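Local coordinates for flavohemoprotein (Vibrio cholerae O1 biovar El Tor, PDB 4EH1) that probably converts nitric oxide to nitrate with O2 and NAD(P)H, this chain being its C-terminal FAD- and NAD(P)H-binding reductase domain, at residues Pro128-Ala131 / Ile132-Thr135; Leu197-Asp201 / Gly202-Leu206; Val175-Arg178 / Asp179-Ala182; Gly208-Gly211 / Phe212-Val216; Val13-Ala16 / Tyr17-Ser20. All coordinates share one frame; numbering follows the deposited sequence.

How the contacts relate
Four of the five contacts lie in the NAD-binding part of the reductase domain and one, contact 5, in the FAD-binding part. Contacts 1 and 4 are helical turns of two beta-alpha-beta units; contact 1 is buried, whereas contact 4 puts one side of its helix toward solvent. Contact 2 leads into strand 203-208, and its Leu206 meets Met213 of contact 4, while Met129 of contact 1 packs on the backbone of Tyr205 and Leu206. Contact 3, at the surface where strand 172-177 ends, carries the only salt bridge within a contact. Contact 5, a bulged hairpin, is buried yet polar, with two waters; its centre is about 29 Å from that of contact 2.

Contact 1 of 5, residues Pro128-Ala131 / Ile132-Thr135; sequences PMQA and ILHT
Gln130 reaches forward along helix 126-138 and touches both Leu133 and His134. Its CB turns away from the next helical turn, but the bend at chi2 (66°) brings the rest back: CG comes to 4.1 Å from CD2 of His134, and the amide then runs at a slant past the CD1 methyl of Leu133, with Gln130 OE1 3.5 Å from Leu133 CD1. At the tip, NE2 is bound by Thr162 and Glu161, and the same Glu161 carboxylate also takes the NE2 of His134, so one acidic group ties down two side chains a turn apart. The Gln130 amide and the imidazole stand almost perpendicular, 79° between their planes. This helix is the connection of the beta-alpha-beta unit that runs from strand 117-122 to strand 144-150 in the NAD-binding part of the domain, and Pro128 in its first turn belongs to the probable NADP(+) site, with its ring close to Phe235 and the bound FAD. On the side of the helix that packs against Leu119, Met129 and Ile132 lie alongside each other and point the same way, SD of Met129 being 4.2 Å from CD1 of Ile132. The backbone follows the regular i to i+4 pattern, Leu133 N binding Met129 O at 2.8 Å. Ala131 O is gripped twice by Thr135: N arrives at 3.0 Å from one face of the carbonyl plane and OG1 at 2.8 Å from the other. The hydroxyl is placed for this by a chi1 of -56°, which sets OG1 beside its own backbone N.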
loop_
_atom_site.group_PDB
_atom_site.type_symbol
_atom_site.label_atom_id
_atom_site.label_comp_id
_atom_site.label_asym_id
_atom_site.label_seq_id
_atom_site.Cartn_x
_atom_site.Cartn_y
_atom_site.Cartn_z
ATOM N N PRO A 128 15.431 2.092 -8.999
ATOM C CA PRO A 128 16.543 3.046 -8.822
ATOM C C PRO A 128 16.382 4.327 -9.650
ATOM O O PRO A 128 16.864 5.379 -9.217
ATOM C CB PRO A 128 17.762 2.254 -9.292
ATOM C CG PRO A 128 17.172 1.186 -10.216
ATOM C CD PRO A 128 15.892 0.818 -9.583
ATOM N N MET A 129 15.705 4.237 -10.800
ATOM C CA MET A 129 15.464 5.388 -11.625
ATOM C C MET A 129 14.610 6.386 -10.887
ATOM O O MET A 129 14.751 7.586 -11.098
ATOM C CB MET A 129 14.763 5.030 -12.926
ATOM C CG MET A 129 15.591 4.192 -13.864
ATOM S SD MET A 129 17.294 4.815 -14.088
ATOM C CE MET A 129 17.836 3.458 -15.126
ATOM N N GLN A 130 13.731 5.895 -10.021
ATOM C CA GLN A 130 12.931 6.790 -9.196
ATOM C C GLN A 130 13.764 7.623 -8.187
ATOM O O GLN A 130 13.458 8.797 -7.942
ATOM C CB GLN A 130 11.832 6.008 -8.474
ATOM C CG GLN A 130 10.557 6.861 -8.229
ATOM C CD GLN A 130 9.837 7.259 -9.527
ATOM O OE1 GLN A 130 10.136 6.754 -10.620
ATOM N NE2 GLN A 130 8.896 8.174 -9.407
ATOM N N ALA A 131 14.788 7.009 -7.593
ATOM C CA ALA A 131 15.697 7.727 -6.694
ATOM C C ALA A 131 16.389 8.809 -7.493
ATOM O O ALA A 131 16.550 9.921 -7.026
ATOM C CB ALA A 131 16.735 6.763 -6.035
ATOM N N ILE A 132 16.766 8.483 -8.724
ATOM C CA ILE A 132 17.461 9.439 -9.572
ATOM C C ILE A 132 16.546 10.598 -9.977
ATOM O O ILE A 132 16.935 11.750 -9.834
ATOM C CB ILE A 132 18.074 8.764 -10.799
ATOM C CG1 ILE A 132 19.132 7.724 -10.354
ATOM C CG2 ILE A 132 18.698 9.820 -11.736
ATOM C CD1 ILE A 132 19.799 6.953 -11.508
ATOM N N LEU A 133 15.334 10.299 -10.451
ATOM C CA LEU A 133 14.372 11.358 -10.710
ATOM C C LEU A 133 14.207 12.299 -9.531
ATOM O O LEU A 133 14.236 13.511 -9.699
ATOM C CB LEU A 133 12.992 10.791 -10.996
ATOM C CG LEU A 133 12.757 10.154 -12.355
ATOM C CD1 LEU A 133 11.339 9.548 -12.385
ATOM C CD2 LEU A 133 12.981 11.173 -13.482
ATOM N N HIS A 134 13.972 11.747 -8.347
ATOM C CA HIS A 134 13.758 12.612 -7.190
ATOM C C HIS A 134 14.966 13.490 -6.867
ATOM O O HIS A 134 14.806 14.665 -6.486
ATOM C CB HIS A 134 13.315 11.830 -5.959
ATOM C CG HIS A 134 11.868 11.459 -5.975
ATOM N ND1 HIS A 134 10.859 12.400 -5.897
ATOM C CD2 HIS A 134 11.254 10.251 -6.053
ATOM C CE1 HIS A 134 9.687 11.788 -5.916
ATOM N NE2 HIS A 134 9.901 10.485 -6.028
ATOM N N THR A 135 16.165 12.933 -7.042
ATOM C CA THR A 135 17.409 13.682 -6.789
ATOM C C THR A 135 17.566 14.817 -7.801
ATOM O O THR A 135 17.911 15.930 -7.437
ATOM C CB THR A 135 18.669 12.774 -6.871
ATOM O OG1 THR A 135 18.504 11.690 -5.967
ATOM C CG2 THR A 135 19.934 13.561 -6.472
#

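Contact 2 of 5, residues Leu197-Asp201 / Gly202-Leu206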
loop_
_atom_site.group_PDB
_atom_site.type_symbol
_atom_site.label_atom_id
_atom_site.label_comp_id
_atom_site.label_asym_id
_atom_site.label_seq_id
_atom_site.Cartn_x
_atom_site.Cartn_y
_atom_site.Cartn_z
ATOM N N LEU A 197 16.555 12.259 -29.085
ATOM C CA LEU A 197 17.426 11.854 -27.982
ATOM C C LEU A 197 18.822 12.477 -28.095
ATOM O O LEU A 197 19.346 12.658 -29.197
ATOM C CB LEU A 197 17.611 10.323 -28.002
ATOM C CG LEU A 197 16.430 9.407 -27.653
ATOM C CD1 LEU A 197 16.853 7.974 -27.823
ATOM C CD2 LEU A 197 15.908 9.643 -26.235
ATOM N N PRO A 198 19.469 12.734 -26.949
ATOM C CA PRO A 198 20.800 13.356 -26.987
ATOM C C PRO A 198 21.864 12.295 -27.182
ATOM O O PRO A 198 22.656 12.014 -26.287
ATOM C CB PRO A 198 20.920 13.998 -25.604
ATOM C CG PRO A 198 20.103 13.086 -24.721
ATOM C CD PRO A 198 18.969 12.559 -25.573
ATOM N N ILE A 199 21.860 11.708 -28.369
ATOM C CA ILE A 199 22.755 10.623 -28.726
ATOM C C ILE A 199 24.230 11.029 -28.540
ATOM O O ILE A 199 25.027 10.291 -27.956
ATOM C CB ILE A 199 22.502 10.211 -30.205
ATOM C CG1 ILE A 199 21.051 9.731 -30.392
ATOM C CG2 ILE A 199 23.533 9.167 -30.682
ATOM C CD1 ILE A 199 20.679 8.529 -29.494
ATOM N N GLU A 200 24.595 12.208 -29.031
ATOM C CA GLU A 200 26.009 12.607 -29.033
ATOM C C GLU A 200 26.524 13.007 -27.648
ATOM O O GLU A 200 27.651 12.695 -27.296
ATOM C CB GLU A 200 26.269 13.732 -30.039
ATOM C CG GLU A 200 25.981 13.359 -31.493
ATOM C CD GLU A 200 26.964 12.335 -32.075
ATOM O OE1 GLU A 200 28.185 12.441 -31.797
ATOM O OE2 GLU A 200 26.512 11.428 -32.817
ATOM N N ASP A 201 25.696 13.681 -26.854
ATOM C CA ASP A 201 26.184 14.231 -25.605
ATOM C C ASP A 201 25.596 13.600 -24.354
ATOM O O ASP A 201 26.134 13.780 -23.271
ATOM C CB ASP A 201 25.930 15.739 -25.566
ATOM C CG ASP A 201 26.700 16.480 -26.634
ATOM O OD1 ASP A 201 27.909 16.216 -26.794
ATOM O OD2 ASP A 201 26.096 17.325 -27.330
ATOM N N GLY A 202 24.476 12.898 -24.481
ATOM C CA GLY A 202 23.772 12.435 -23.298
ATOM C C GLY A 202 24.437 11.347 -22.468
ATOM O O GLY A 202 25.240 10.562 -22.970
ATOM N N ASP A 203 24.105 11.314 -21.177
ATOM C CA ASP A 203 24.366 10.144 -20.342
ATOM C C ASP A 203 23.115 9.258 -20.329
ATOM O O ASP A 203 22.027 9.728 -19.999
ATOM C CB ASP A 203 24.677 10.551 -18.904
ATOM C CG ASP A 203 26.169 10.654 -18.627
ATOM O OD1 ASP A 203 26.975 10.026 -19.344
ATOM O OD2 ASP A 203 26.536 11.351 -17.662
ATOM N N PHE A 204 23.288 7.977 -20.638
ATOM C CA PHE A 204 22.183 7.021 -20.688
ATOM C C PHE A 204 22.286 6.059 -19.514
ATOM O O PHE A 204 23.246 5.296 -19.416
ATOM C CB PHE A 204 22.196 6.251 -22.029
ATOM C CG PHE A 204 21.919 7.133 -23.217
ATOM C CD1 PHE A 204 22.892 8.014 -23.685
ATOM C CD2 PHE A 204 20.677 7.111 -23.838
ATOM C CE1 PHE A 204 22.631 8.873 -24.769
ATOM C CE2 PHE A 204 20.391 7.960 -24.905
ATOM C CZ PHE A 204 21.365 8.852 -25.374
ATOM N N TYR A 205 21.303 6.114 -18.618
ATOM C CA TYR A 205 21.253 5.203 -17.486
ATOM C C TYR A 205 20.144 4.191 -17.729
ATOM O O TYR A 205 19.014 4.568 -18.065
ATOM C CB TYR A 205 20.977 5.974 -16.181
ATOM C CG TYR A 205 22.125 6.851 -15.719
ATOM C CD1 TYR A 205 22.321 8.136 -16.255
ATOM C CD2 TYR A 205 22.983 6.429 -14.719
ATOM C CE1 TYR A 205 23.387 8.960 -15.812
ATOM C CE2 TYR A 205 24.055 7.242 -14.270
ATOM C CZ TYR A 205 24.243 8.508 -14.821
ATOM O OH TYR A 205 25.288 9.315 -14.371
ATOM N N LEU A 206 20.465 2.916 -17.545
ATOM C CA LEU A 206 19.583 1.804 -17.902
ATOM C C LEU A 206 19.395 0.837 -16.733
ATOM O O LEU A 206 20.370 0.445 -16.095
ATOM C CB LEU A 206 20.228 0.981 -19.020
ATOM C CG LEU A 206 20.227 1.478 -20.465
ATOM C CD1 LEU A 206 20.786 2.885 -20.626
ATOM C CD2 LEU A 206 21.027 0.527 -21.297
#
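Phe204 turns the rim of its ring to the backbone of Pro198 and Ile199 rather than lying flat on either side chain. CE1 comes within 3.5 Å of Pro198 O, which sits near the plane of the ring, and CZ approaches Ile199 CA in the same edge-on manner at 4.0 Å. The methyl at the end of Ile199 reaches back to that corner, CD1 standing 4.2 Å from Phe204 CZ, and the two side chains run at a slant to each other. A chi1 of -66° lays the Phe204 ring beside its own backbone N, back over the turn that precedes the strand. Pro198 O also serves a true donor: Gly202 N binds it at 2.7 Å with an N-H...O angle of 143°, closing the loop over Ile199, Glu200 and Asp201. Pro198 is itself the centre of an inverse gamma turn, whose bond from Ile199 N to Leu197 O is weak. The loop delivers the chain into strand 203-208 of the parallel sheet in the NAD-binding part, between strands 117-122 and 230-234. Phe204 and Leu206 both pack on Leu220 of helix 210-223, whereas Tyr205 stacks on His231. Back in the loop, CG of the Pro198 ring comes 4.0 Å from Gly202 CA. At the strand's start, the carboxylate of Asp203 forms salt bridges with Arg115 and Arg113 and is also hydrogen-bonded to His231.

Contact 3 of 5, residues Val175-Arg178 / Asp179-Ala182; sequences VWYR and DESA
Arg178 grips the carboxylate of its neighbour Asp179 side-on in a bidentate salt bridge. NE gives the straighter bond, 2.9 Å to Asp179 OD1 at 173° and almost in the guanidinium plane; NH2 reaches OD2, also at 2.9 Å, along a more bent path. NH2 uses the syn lone pair of OD2, while NE meets OD1 on the syn side but well out of the carboxylate plane, the two flat groups being turned 49° against each other. The arginine runs out extended from its backbone and then bends at chi3 (74°), which brings its NE edge round to the aspartate lying alongside. The pair sits at the surface just beyond the C-terminal end of strand 172-177 of the parallel sheet, where the chain leaves toward strand 186-187, the Arg178 side chain about 9 Å from Gly123 of the probable NADP(+) site at the nearest approach. Nearer the strand, Tyr177 packs against the returning loop. Its CE2 lies 3.7 Å from Ala182 CB, while CD2 comes 4.0 Å from CG of Glu180, whose carboxylate is steeply inclined to the ring. The polar ends of both residues are held from outside: Tyr177 OH bonds His156 ND1, and Glu180 OE2 accepts from Ala153 N.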
loop_
_atom_site.group_PDB
_atom_site.type_symbol
_atom_site.label_atom_id
_atom_site.label_comp_id
_atom_site.label_asym_id
_atom_site.label_seq_id
_atom_site.Cartn_x
_atom_site.Cartn_y
_atom_site.Cartn_z
ATOM N N VAL A 175 6.206 6.348 -22.406
ATOM C CA VAL A 175 5.920 5.043 -21.845
ATOM C C VAL A 175 5.472 4.003 -22.919
ATOM O O VAL A 175 4.764 4.348 -23.849
ATOM C CB VAL A 175 4.857 5.172 -20.759
ATOM C CG1 VAL A 175 4.351 3.791 -20.331
ATOM C CG2 VAL A 175 5.437 5.981 -19.535
ATOM N N TRP A 176 5.922 2.751 -22.791
ATOM C CA TRP A 176 5.487 1.644 -23.654
ATOM C C TRP A 176 4.765 0.563 -22.811
ATOM O O TRP A 176 5.224 0.210 -21.709
ATOM C CB TRP A 176 6.687 0.973 -24.332
ATOM C CG TRP A 176 7.336 1.744 -25.432
ATOM C CD1 TRP A 176 7.200 1.542 -26.760
ATOM C CD2 TRP A 176 8.250 2.833 -25.282
ATOM N NE1 TRP A 176 7.959 2.441 -27.452
ATOM C CE2 TRP A 176 8.628 3.238 -26.574
ATOM C CE3 TRP A 176 8.778 3.509 -24.174
ATOM C CZ2 TRP A 176 9.512 4.294 -26.805
ATOM C CZ3 TRP A 176 9.673 4.543 -24.398
ATOM C CH2 TRP A 176 10.033 4.920 -25.710
ATOM N N TYR A 177 3.641 0.048 -23.316
ATOM C CA TYR A 177 2.948 -1.075 -22.676
ATOM C C TYR A 177 3.108 -2.229 -23.639
ATOM O O TYR A 177 2.767 -2.119 -24.832
ATOM C CB TYR A 177 1.453 -0.799 -22.471
ATOM C CG TYR A 177 1.063 0.196 -21.384
ATOM C CD1 TYR A 177 1.986 0.639 -20.426
ATOM C CD2 TYR A 177 -0.253 0.676 -21.302
ATOM C CE1 TYR A 177 1.609 1.549 -19.424
ATOM C CE2 TYR A 177 -0.633 1.591 -20.316
ATOM C CZ TYR A 177 0.315 2.025 -19.374
ATOM O OH TYR A 177 -0.057 2.927 -18.376
ATOM N N ARG A 178 3.657 -3.329 -23.146
ATOM C CA ARG A 178 3.887 -4.489 -24.011
ATOM C C ARG A 178 2.576 -5.128 -24.476
ATOM O O ARG A 178 2.484 -5.594 -25.599
ATOM C CB ARG A 178 4.694 -5.545 -23.279
ATOM C CG ARG A 178 5.150 -6.702 -24.128
ATOM C CD ARG A 178 5.724 -7.764 -23.228
ATOM N NE ARG A 178 4.683 -8.468 -22.490
ATOM C CZ ARG A 178 4.933 -9.273 -21.466
ATOM N NH1 ARG A 178 6.183 -9.472 -21.078
ATOM N NH2 ARG A 178 3.941 -9.879 -20.841
ATOM N N ASP A 179 1.562 -5.140 -23.618
ATOM C CA ASP A 179 0.390 -5.981 -23.889
ATOM C C ASP A 179 -0.923 -5.265 -24.199
ATOM O O ASP A 179 -1.929 -5.916 -24.412
ATOM C CB ASP A 179 0.153 -6.961 -22.735
ATOM C CG ASP A 179 1.319 -7.879 -22.510
ATOM O OD1 ASP A 179 1.987 -8.210 -23.503
ATOM O OD2 ASP A 179 1.575 -8.257 -21.341
ATOM N N GLU A 180 -0.945 -3.942 -24.185
ATOM C CA GLU A 180 -2.189 -3.252 -24.520
ATOM C C GLU A 180 -1.868 -1.828 -24.976
ATOM O O GLU A 180 -0.732 -1.372 -24.869
ATOM C CB GLU A 180 -3.152 -3.259 -23.314
ATOM C CG GLU A 180 -2.585 -2.544 -22.061
ATOM C CD GLU A 180 -3.463 -2.705 -20.805
ATOM O OE1 GLU A 180 -4.271 -3.659 -20.741
ATOM O OE2 GLU A 180 -3.348 -1.873 -19.882
ATOM N N SER A 181 -2.859 -1.143 -25.519
ATOM C CA SER A 181 -2.682 0.243 -25.913
ATOM C C SER A 181 -3.316 1.106 -24.845
ATOM O O SER A 181 -4.123 0.628 -24.064
ATOM C CB SER A 181 -3.414 0.497 -27.222
ATOM O OG SER A 181 -4.795 0.280 -27.008
ATOM N N ALA A 182 -2.954 2.385 -24.829
ATOM C CA ALA A 182 -3.591 3.350 -23.957
ATOM C C ALA A 182 -3.288 4.747 -24.470
ATOM O O ALA A 182 -2.337 4.946 -25.233
ATOM C CB ALA A 182 -3.084 3.191 -22.527
#

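Contact 4 of 5, residues Gly208-Gly211 / Phe212-Val216; sequences GPIG and FMQYV
Ile210 and Gln214 lie alongside each other, one turn apart at the start of helix 210-223, which links strand 203-208 to strand 230-234 in a beta-alpha-beta unit of the NAD-binding part. The Ile210 CD1 methyl rests on the aliphatic part of the glutamine, 3.9 Å from Gln214 CG, with both chains pointing the same way on the exposed side of the helix. A chi1 of -173° swings Ile210 CG1 away from its own N toward the following turn, while Gln214 bends at chi2. Phe212 is set differently: its ring is directed toward the sheet, where it meets Ile120 and Ala122, and a CG2 methyl of Val216 covers one of its faces off-centre. Pro209 O lies near the plane of that ring, at its edge, and Pro209 CD is 4.3 Å from Phe212 CB. Pro209 occupies the N-cap position, and its carbonyl accepts the first i to i+4 bond, from Met213 N at 2.9 Å. The next bond, from Gln214 N to Ile210 O, is 2.8 Å long and nearly straight at 170°. Tyr215 N continues the series to Gly211 O, and the tyrosine's hydroxyl is held by Met190 O. Pro209 also lies close to Gly236 of the probable FAD site. On the buried side, against Tyr232 and Val234 of strand 230-234, Met213 curls through bends at chi2 (71°) and chi3, and its CE methyl ends 3.7 Å from Gly208 N.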
loop_
_atom_site.group_PDB
_atom_site.type_symbol
_atom_site.label_atom_id
_atom_site.label_comp_id
_atom_site.label_asym_id
_atom_site.label_seq_id
_atom_site.Cartn_x
_atom_site.Cartn_y
_atom_site.Cartn_z
ATOM N N GLY A 208 17.053 -2.849 -15.646
ATOM C CA GLY A 208 16.005 -3.831 -15.898
ATOM C C GLY A 208 16.612 -5.206 -16.086
ATOM O O GLY A 208 17.814 -5.383 -15.882
ATOM N N PRO A 209 15.786 -6.178 -16.485
ATOM C CA PRO A 209 16.231 -7.567 -16.705
ATOM C C PRO A 209 17.242 -7.599 -17.846
ATOM O O PRO A 209 17.217 -6.701 -18.702
ATOM C CB PRO A 209 14.951 -8.295 -17.144
ATOM C CG PRO A 209 13.810 -7.413 -16.762
ATOM C CD PRO A 209 14.344 -5.992 -16.736
ATOM N N ILE A 210 18.097 -8.614 -17.857
ATOM C CA ILE A 210 19.145 -8.743 -18.862
ATOM C C ILE A 210 18.635 -8.708 -20.318
ATOM O O ILE A 210 19.247 -8.065 -21.176
ATOM C CB ILE A 210 20.026 -10.014 -18.605
ATOM C CG1 ILE A 210 21.226 -10.050 -19.559
ATOM C CG2 ILE A 210 19.199 -11.310 -18.726
ATOM C CD1 ILE A 210 22.076 -8.771 -19.491
ATOM N N GLY A 211 17.534 -9.403 -20.608
ATOM C CA GLY A 211 17.020 -9.432 -21.976
ATOM C C GLY A 211 16.662 -8.049 -22.499
ATOM O O GLY A 211 17.075 -7.641 -23.583
ATOM N N PHE A 212 15.898 -7.310 -21.711
ATOM C CA PHE A 212 15.625 -5.905 -22.014
ATOM C C PHE A 212 16.921 -5.072 -22.082
ATOM O O PHE A 212 17.113 -4.231 -22.986
ATOM C CB PHE A 212 14.667 -5.320 -20.965
ATOM C CG PHE A 212 14.510 -3.802 -21.047
ATOM C CD1 PHE A 212 13.599 -3.224 -21.935
ATOM C CD2 PHE A 212 15.248 -2.971 -20.230
ATOM C CE1 PHE A 212 13.456 -1.842 -22.011
ATOM C CE2 PHE A 212 15.118 -1.575 -20.298
ATOM C CZ PHE A 212 14.221 -1.017 -21.181
ATOM N N MET A 213 17.822 -5.283 -21.135
ATOM C CA MET A 213 19.072 -4.514 -21.157
ATOM C C MET A 213 19.839 -4.735 -22.491
ATOM O O MET A 213 20.241 -3.786 -23.157
ATOM C CB MET A 213 19.947 -4.908 -19.972
ATOM C CG MET A 213 21.272 -4.173 -19.908
ATOM S SD MET A 213 21.007 -2.438 -19.464
ATOM C CE MET A 213 19.770 -2.561 -18.183
ATOM N N GLN A 214 20.008 -5.996 -22.885
ATOM C CA GLN A 214 20.716 -6.317 -24.121
ATOM C C GLN A 214 20.035 -5.661 -25.324
ATOM O O GLN A 214 20.679 -5.045 -26.174
ATOM C CB GLN A 214 20.768 -7.829 -24.307
ATOM C CG GLN A 214 21.750 -8.520 -23.381
ATOM C CD GLN A 214 23.222 -8.208 -23.704
ATOM O OE1 GLN A 214 23.772 -8.664 -24.706
ATOM N NE2 GLN A 214 23.848 -7.436 -22.856
ATOM N N TYR A 215 18.715 -5.784 -25.370
ATOM C CA TYR A 215 17.922 -5.151 -26.408
ATOM C C TYR A 215 18.151 -3.620 -26.492
ATOM O O TYR A 215 18.366 -3.066 -27.579
ATOM C CB TYR A 215 16.462 -5.472 -26.133
ATOM C CG TYR A 215 15.499 -4.815 -27.063
ATOM C CD1 TYR A 215 15.443 -5.163 -28.408
ATOM C CD2 TYR A 215 14.623 -3.861 -26.594
ATOM C CE1 TYR A 215 14.529 -4.549 -29.264
ATOM C CE2 TYR A 215 13.714 -3.252 -27.426
ATOM C CZ TYR A 215 13.666 -3.587 -28.757
ATOM O OH TYR A 215 12.750 -2.938 -29.551
ATOM N N VAL A 216 18.146 -2.937 -25.348
ATOM C CA VAL A 216 18.311 -1.475 -25.368
ATOM C C VAL A 216 19.759 -1.040 -25.665
ATOM O O VAL A 216 20.001 -0.128 -26.470
ATOM C CB VAL A 216 17.867 -0.819 -24.052
ATOM C CG1 VAL A 216 18.283 0.655 -24.024
ATOM C CG2 VAL A 216 16.388 -0.938 -23.908
#

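Contact 5 of 5, residues Val13-Ala16 / Tyr17-Ser20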
loop_
_atom_site.group_PDB
_atom_site.type_symbol
_atom_site.label_atom_id
_atom_site.label_comp_id
_atom_site.label_asym_id
_atom_site.label_seq_id
_atom_site.Cartn_x
_atom_site.Cartn_y
_atom_site.Cartn_z
ATOM N N VAL A 13 1.104 0.565 -2.139
ATOM C CA VAL A 13 1.016 -0.184 -3.375
ATOM C C VAL A 13 1.397 0.718 -4.518
ATOM O O VAL A 13 0.807 1.759 -4.706
ATOM C CB VAL A 13 -0.397 -0.734 -3.597
ATOM C CG1 VAL A 13 -0.476 -1.517 -4.916
ATOM C CG2 VAL A 13 -0.765 -1.621 -2.434
ATOM N N GLU A 14 2.401 0.319 -5.283
ATOM C CA GLU A 14 2.797 1.103 -6.438
ATOM C C GLU A 14 2.145 0.615 -7.731
ATOM O O GLU A 14 1.875 1.410 -8.603
ATOM C CB GLU A 14 4.320 1.095 -6.612
ATOM C CG GLU A 14 5.083 1.620 -5.429
ATOM C CD GLU A 14 4.841 3.130 -5.196
ATOM O OE1 GLU A 14 4.081 3.761 -5.976
ATOM O OE2 GLU A 14 5.437 3.690 -4.239
ATOM N N SER A 15 1.946 -0.692 -7.870
ATOM C CA SER A 15 1.314 -1.250 -9.078
ATOM C C SER A 15 0.911 -2.659 -8.718
ATOM O O SER A 15 1.058 -3.025 -7.557
ATOM C CB SER A 15 2.245 -1.219 -10.299
ATOM O OG SER A 15 3.501 -1.814 -10.044
ATOM N N ALA A 16 0.362 -3.419 -9.668
ATOM C CA ALA A 16 -0.158 -4.768 -9.377
ATOM C C ALA A 16 0.819 -5.632 -8.570
ATOM O O ALA A 16 0.430 -6.326 -7.665
ATOM C CB ALA A 16 -0.544 -5.498 -10.658
ATOM N N TYR A 17 2.098 -5.594 -8.881
ATOM C CA TYR A 17 3.002 -6.510 -8.188
ATOM C C TYR A 17 4.092 -5.804 -7.355
ATOM O O TYR A 17 4.901 -6.454 -6.685
ATOM C CB TYR A 17 3.637 -7.429 -9.207
ATOM C CG TYR A 17 2.595 -8.164 -10.035
ATOM C CD1 TYR A 17 1.734 -9.078 -9.446
ATOM C CD2 TYR A 17 2.487 -7.940 -11.398
ATOM C CE1 TYR A 17 0.779 -9.756 -10.179
ATOM C CE2 TYR A 17 1.551 -8.637 -12.161
ATOM C CZ TYR A 17 0.703 -9.539 -11.542
ATOM O OH TYR A 17 -0.226 -10.194 -12.290
ATOM N N VAL A 18 4.100 -4.480 -7.393
ATOM C CA VAL A 18 5.138 -3.731 -6.709
ATOM C C VAL A 18 4.542 -2.930 -5.542
ATOM O O VAL A 18 3.556 -2.174 -5.688
ATOM C CB VAL A 18 5.850 -2.768 -7.654
ATOM C CG1 VAL A 18 6.844 -1.880 -6.860
ATOM C CG2 VAL A 18 6.551 -3.519 -8.805
ATOM N N THR A 19 5.158 -3.109 -4.393
ATOM C CA THR A 19 4.773 -2.417 -3.176
ATOM C C THR A 19 5.995 -1.725 -2.563
ATOM O O THR A 19 7.075 -2.320 -2.490
ATOM C CB THR A 19 4.113 -3.421 -2.197
ATOM O OG1 THR A 19 2.787 -3.707 -2.681
ATOM C CG2 THR A 19 4.025 -2.836 -0.734
ATOM N N SER A 20 5.842 -0.456 -2.166
ATOM C CA SER A 20 6.946 0.283 -1.548
ATOM C C SER A 20 6.929 0.130 -0.016
ATOM O O SER A 20 5.868 -0.020 0.586
ATOM C CB SER A 20 6.879 1.785 -1.872
ATOM O OG SER A 20 7.422 2.096 -3.124
HETATM O O HOH W 1 3.512 -4.413 -11.111
HETATM O O HOH W 2 1.783 -4.564 -5.146
#
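A classic beta bulge marks the turn end of the hairpin between strands 4-13 and 18-25 in the antiparallel sheet of the FAD-binding part, with Glu14 and Ser15 both facing Val18. The two successive amides converge on one acceptor: Val18 O takes Glu14 N at 2.8 Å and Ser15 N at 3.1 Å, the latter in the carbonyl plane on a lone pair. A return bond from Val18 N to Ser15 O is weak. One residue farther back, Val13 and Thr19 form a non-hydrogen-bonded pair and cross obliquely, their side chains on the same face of the sheet. From the bulge, the Glu14 side chain bends at chi2 (-67°) and reaches along the neighbouring strand, where OE2 accepts from Ser20 OG at 2.8 Å through its anti lone pair; Ser20 OG has a second partner in Ser71. Two waters bridge groups of the turn. One links Ser15 OG and Tyr17 N, accepting from the latter, and the second donates to Ser15 O while bonding Thr19 OG1. Ser15 OG is also bound by Thr157 and lies 3.5 Å from Val18 CB. At the tip, the Ala16 methyl stands over the centre of the Tyr17 ring in a CH-pi contact, CB being 4.0 Å from the ring centroid. The Val18 side chain lies close to Val124 of the probable NADP(+) site and about 6 Å from the bound FAD at the nearest atoms, and Val13 meets Val13 of the second subunit. The whole is a tight beta hairpin, its connection distorted by a classic bulge, within the six-stranded antiparallel sheet of a ferredoxin-reductase-type FAD domain.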